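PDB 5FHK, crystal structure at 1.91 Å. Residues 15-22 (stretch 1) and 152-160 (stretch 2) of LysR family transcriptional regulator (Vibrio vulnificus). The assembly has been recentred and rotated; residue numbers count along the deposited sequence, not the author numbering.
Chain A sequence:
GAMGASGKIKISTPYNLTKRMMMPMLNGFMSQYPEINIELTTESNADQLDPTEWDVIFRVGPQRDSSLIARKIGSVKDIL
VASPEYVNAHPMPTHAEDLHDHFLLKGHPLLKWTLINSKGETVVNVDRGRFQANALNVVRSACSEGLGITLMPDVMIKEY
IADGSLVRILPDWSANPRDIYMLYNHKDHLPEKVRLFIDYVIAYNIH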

# COMPACT_ATOMS: atom_id res chain seq x y z
N TYR A 15 2.50 7.21 -4.85
CA TYR A 15 2.55 5.96 -4.07
C TYR A 15 1.42 5.87 -3.03
O TYR A 15 0.57 4.97 -3.09
CB TYR A 15 3.92 5.81 -3.42
CG TYR A 15 4.01 4.52 -2.66
CD1 TYR A 15 3.46 3.35 -3.19
CD2 TYR A 15 4.59 4.46 -1.40
CE1 TYR A 15 3.51 2.16 -2.49
CE2 TYR A 15 4.64 3.27 -0.70
CZ TYR A 15 4.10 2.13 -1.25
OH TYR A 15 4.14 0.94 -0.56
N ASN A 16 1.38 6.79 -2.09
CA ASN A 16 0.49 6.62 -0.93
C ASN A 16 -0.96 6.98 -1.19
O ASN A 16 -1.82 6.62 -0.37
CB ASN A 16 0.97 7.47 0.22
CG ASN A 16 2.24 6.96 0.80
OD1 ASN A 16 2.29 5.85 1.33
ND2 ASN A 16 3.29 7.77 0.74
N LEU A 17 -1.27 7.67 -2.29
CA LEU A 17 -2.57 8.29 -2.49
C LEU A 17 -3.42 7.58 -3.52
O LEU A 17 -4.58 7.95 -3.71
CB LEU A 17 -2.40 9.75 -2.94
CG LEU A 17 -1.55 10.67 -2.07
CD1 LEU A 17 -1.42 12.03 -2.76
CD2 LEU A 17 -2.18 10.85 -0.72
N THR A 18 -2.87 6.58 -4.20
CA THR A 18 -3.55 5.99 -5.35
C THR A 18 -4.89 5.39 -4.96
O THR A 18 -5.90 5.63 -5.63
CB THR A 18 -2.67 4.93 -5.99
OG1 THR A 18 -1.61 5.58 -6.71
CG2 THR A 18 -3.48 4.05 -6.94
N LYS A 19 -4.91 4.61 -3.88
CA LYS A 19 -6.13 3.93 -3.49
C LYS A 19 -7.26 4.92 -3.24
O LYS A 19 -8.36 4.78 -3.79
CB LYS A 19 -5.86 3.05 -2.27
CG LYS A 19 -7.10 2.45 -1.69
CD LYS A 19 -7.47 1.17 -2.39
CE LYS A 19 -8.70 0.58 -1.71
NZ LYS A 19 -9.84 1.56 -1.77
N ARG A 20 -6.98 5.99 -2.49
CA ARG A 20 -7.99 6.96 -2.06
C ARG A 20 -8.39 7.91 -3.18
O ARG A 20 -9.58 8.15 -3.41
CB ARG A 20 -7.46 7.76 -0.87
CG ARG A 20 -7.51 7.08 0.48
CD ARG A 20 -8.93 7.10 1.03
NE ARG A 20 -9.06 6.15 2.13
CZ ARG A 20 -9.17 6.49 3.41
NH1 ARG A 20 -9.18 7.78 3.74
NH2 ARG A 20 -9.26 5.55 4.34
N MET A 21 -7.41 8.49 -3.87
CA MET A 21 -7.67 9.57 -4.81
C MET A 21 -7.80 9.12 -6.25
O MET A 21 -8.42 9.84 -7.05
CB MET A 21 -6.55 10.62 -4.73
CG MET A 21 -6.32 11.15 -3.34
SD MET A 21 -5.22 12.58 -3.35
CE MET A 21 -6.15 13.69 -4.41
N MET A 22 -7.25 7.97 -6.63
CA MET A 22 -7.33 7.55 -8.04
C MET A 22 -8.37 6.48 -8.31
O MET A 22 -9.10 6.57 -9.30
CB MET A 22 -5.98 7.04 -8.53
CG MET A 22 -4.90 8.06 -8.49
SD MET A 22 -5.22 9.40 -9.63
CE MET A 22 -5.72 10.71 -8.50
N MET A 152 0.39 13.17 8.26
CA MET A 152 -0.33 12.29 7.37
C MET A 152 -1.15 13.13 6.40
O MET A 152 -1.72 14.16 6.81
CB MET A 152 -1.24 11.37 8.19
CG MET A 152 -1.95 10.28 7.45
SD MET A 152 -0.90 8.88 7.08
CE MET A 152 -0.20 8.52 8.68
N PRO A 153 -1.22 12.74 5.13
CA PRO A 153 -2.07 13.47 4.18
C PRO A 153 -3.53 13.39 4.61
O PRO A 153 -4.07 12.29 4.81
CB PRO A 153 -1.84 12.75 2.84
CG PRO A 153 -0.61 11.91 3.03
CD PRO A 153 -0.61 11.55 4.51
N ASP A 154 -4.18 14.56 4.70
CA ASP A 154 -5.52 14.64 5.29
C ASP A 154 -6.53 13.72 4.61
O ASP A 154 -7.37 13.12 5.29
CB ASP A 154 -6.04 16.08 5.27
CG ASP A 154 -6.06 16.69 3.87
OD1 ASP A 154 -5.70 16.00 2.89
OD2 ASP A 154 -6.44 17.89 3.76
N VAL A 155 -6.45 13.57 3.28
CA VAL A 155 -7.38 12.69 2.56
C VAL A 155 -7.31 11.26 3.07
O VAL A 155 -8.31 10.52 2.99
CB VAL A 155 -7.11 12.76 1.05
CG1 VAL A 155 -5.80 12.07 0.68
CG2 VAL A 155 -8.28 12.15 0.28
N MET A 156 -6.17 10.82 3.61
CA MET A 156 -6.07 9.44 4.06
C MET A 156 -6.70 9.19 5.43
O MET A 156 -6.90 8.03 5.81
CB MET A 156 -4.60 9.01 4.11
CG MET A 156 -3.94 8.64 2.76
SD MET A 156 -2.20 8.10 3.04
CE MET A 156 -2.40 6.84 4.32
N ILE A 157 -7.02 10.24 6.19
CA ILE A 157 -7.47 10.05 7.56
C ILE A 157 -8.71 10.88 7.89
O ILE A 157 -9.04 11.07 9.07
CB ILE A 157 -6.34 10.38 8.55
CG1 ILE A 157 -5.68 11.70 8.18
CG2 ILE A 157 -5.33 9.24 8.60
CD1 ILE A 157 -4.68 12.18 9.19
N LYS A 158 -9.41 11.37 6.86
CA LYS A 158 -10.54 12.26 7.13
C LYS A 158 -11.69 11.54 7.81
O LYS A 158 -12.33 12.10 8.70
CB LYS A 158 -11.00 12.96 5.85
CG LYS A 158 -11.74 12.11 4.84
CD LYS A 158 -12.19 13.02 3.67
CE LYS A 158 -11.03 13.98 3.28
NZ LYS A 158 -11.03 14.37 1.83
N GLU A 159 -11.95 10.28 7.43
CA GLU A 159 -12.96 9.50 8.16
C GLU A 159 -12.54 9.26 9.61
O GLU A 159 -13.37 9.32 10.52
CB GLU A 159 -13.27 8.19 7.42
CG GLU A 159 -12.35 7.00 7.71
CD GLU A 159 -11.31 6.77 6.60
OE1 GLU A 159 -10.79 7.75 6.01
OE2 GLU A 159 -10.98 5.58 6.34
N TYR A 160 -11.23 9.05 9.85
CA TYR A 160 -10.74 8.91 11.23
C TYR A 160 -10.96 10.19 12.03
O TYR A 160 -11.25 10.13 13.24
CB TYR A 160 -9.26 8.55 11.24
CG TYR A 160 -8.94 7.20 10.69
CD1 TYR A 160 -8.76 7.00 9.32
CD2 TYR A 160 -8.78 6.11 11.55
CE1 TYR A 160 -8.47 5.73 8.82
CE2 TYR A 160 -8.49 4.86 11.06
CZ TYR A 160 -8.33 4.67 9.70
OH TYR A 160 -8.06 3.41 9.25

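The main polar residue of this contact is Arg20, whose side chain reaches from the helical residues of stretch 1 to the segment where stretch 2 passes from strand to helix. Its guanidinium forms a salt bridge with Glu159, with Arg20 NH2 2.6 Å from Glu159 OE2. A second bond joins Arg20 NH1 to Glu159 OE1 at 2.8 Å, so both carboxylate oxygens are engaged. The N-H...O angles, 123° and 130°, mark both hydrogen bonds as weak in direction; the carboxylate approaches oblique to the guanidinium plane, and the opposite charges meet at short range without ideal alignment.

Arg20 NH1 also donates to the backbone, lying 3.0 Å from Val155 O with an angle of 134°. This carbonyl sits at the edge of the guanidinium, near its plane, where an N-H group can point to it. Met156 O is likewise close, 3.1 Å from Arg20 NH1. The arginine thus links the side chain of Glu159, a helix residue, to the backbone at Val155, ahead of that helix, and it has the largest covered area of any residue in the contact, 108 Å².

Beyond this polar cluster the packing is mostly apolar. Although the CA-to-CB bond of Leu17 points sideways, its chain, with chi1 m and chi2 t, brings CD2 to 4.0 Å from Pro153 CB, 4.1 Å from Val155 CG1 and 4.5 Å from Met156 CG. Val155 points toward stretch 1, and its CG1 also meets Met21 SD at 4.1 Å, so this methyl touches two side chains four residues apart in sequence. The two residues are also joined by a backbone hydrogen bond, Met21 N to Leu17 O, 2.9 Å. The carbonyl oxygen Asn16 O also lies 3.7 Å from Met156 SD. The contact buries 370 Å² of surface, both sides summed.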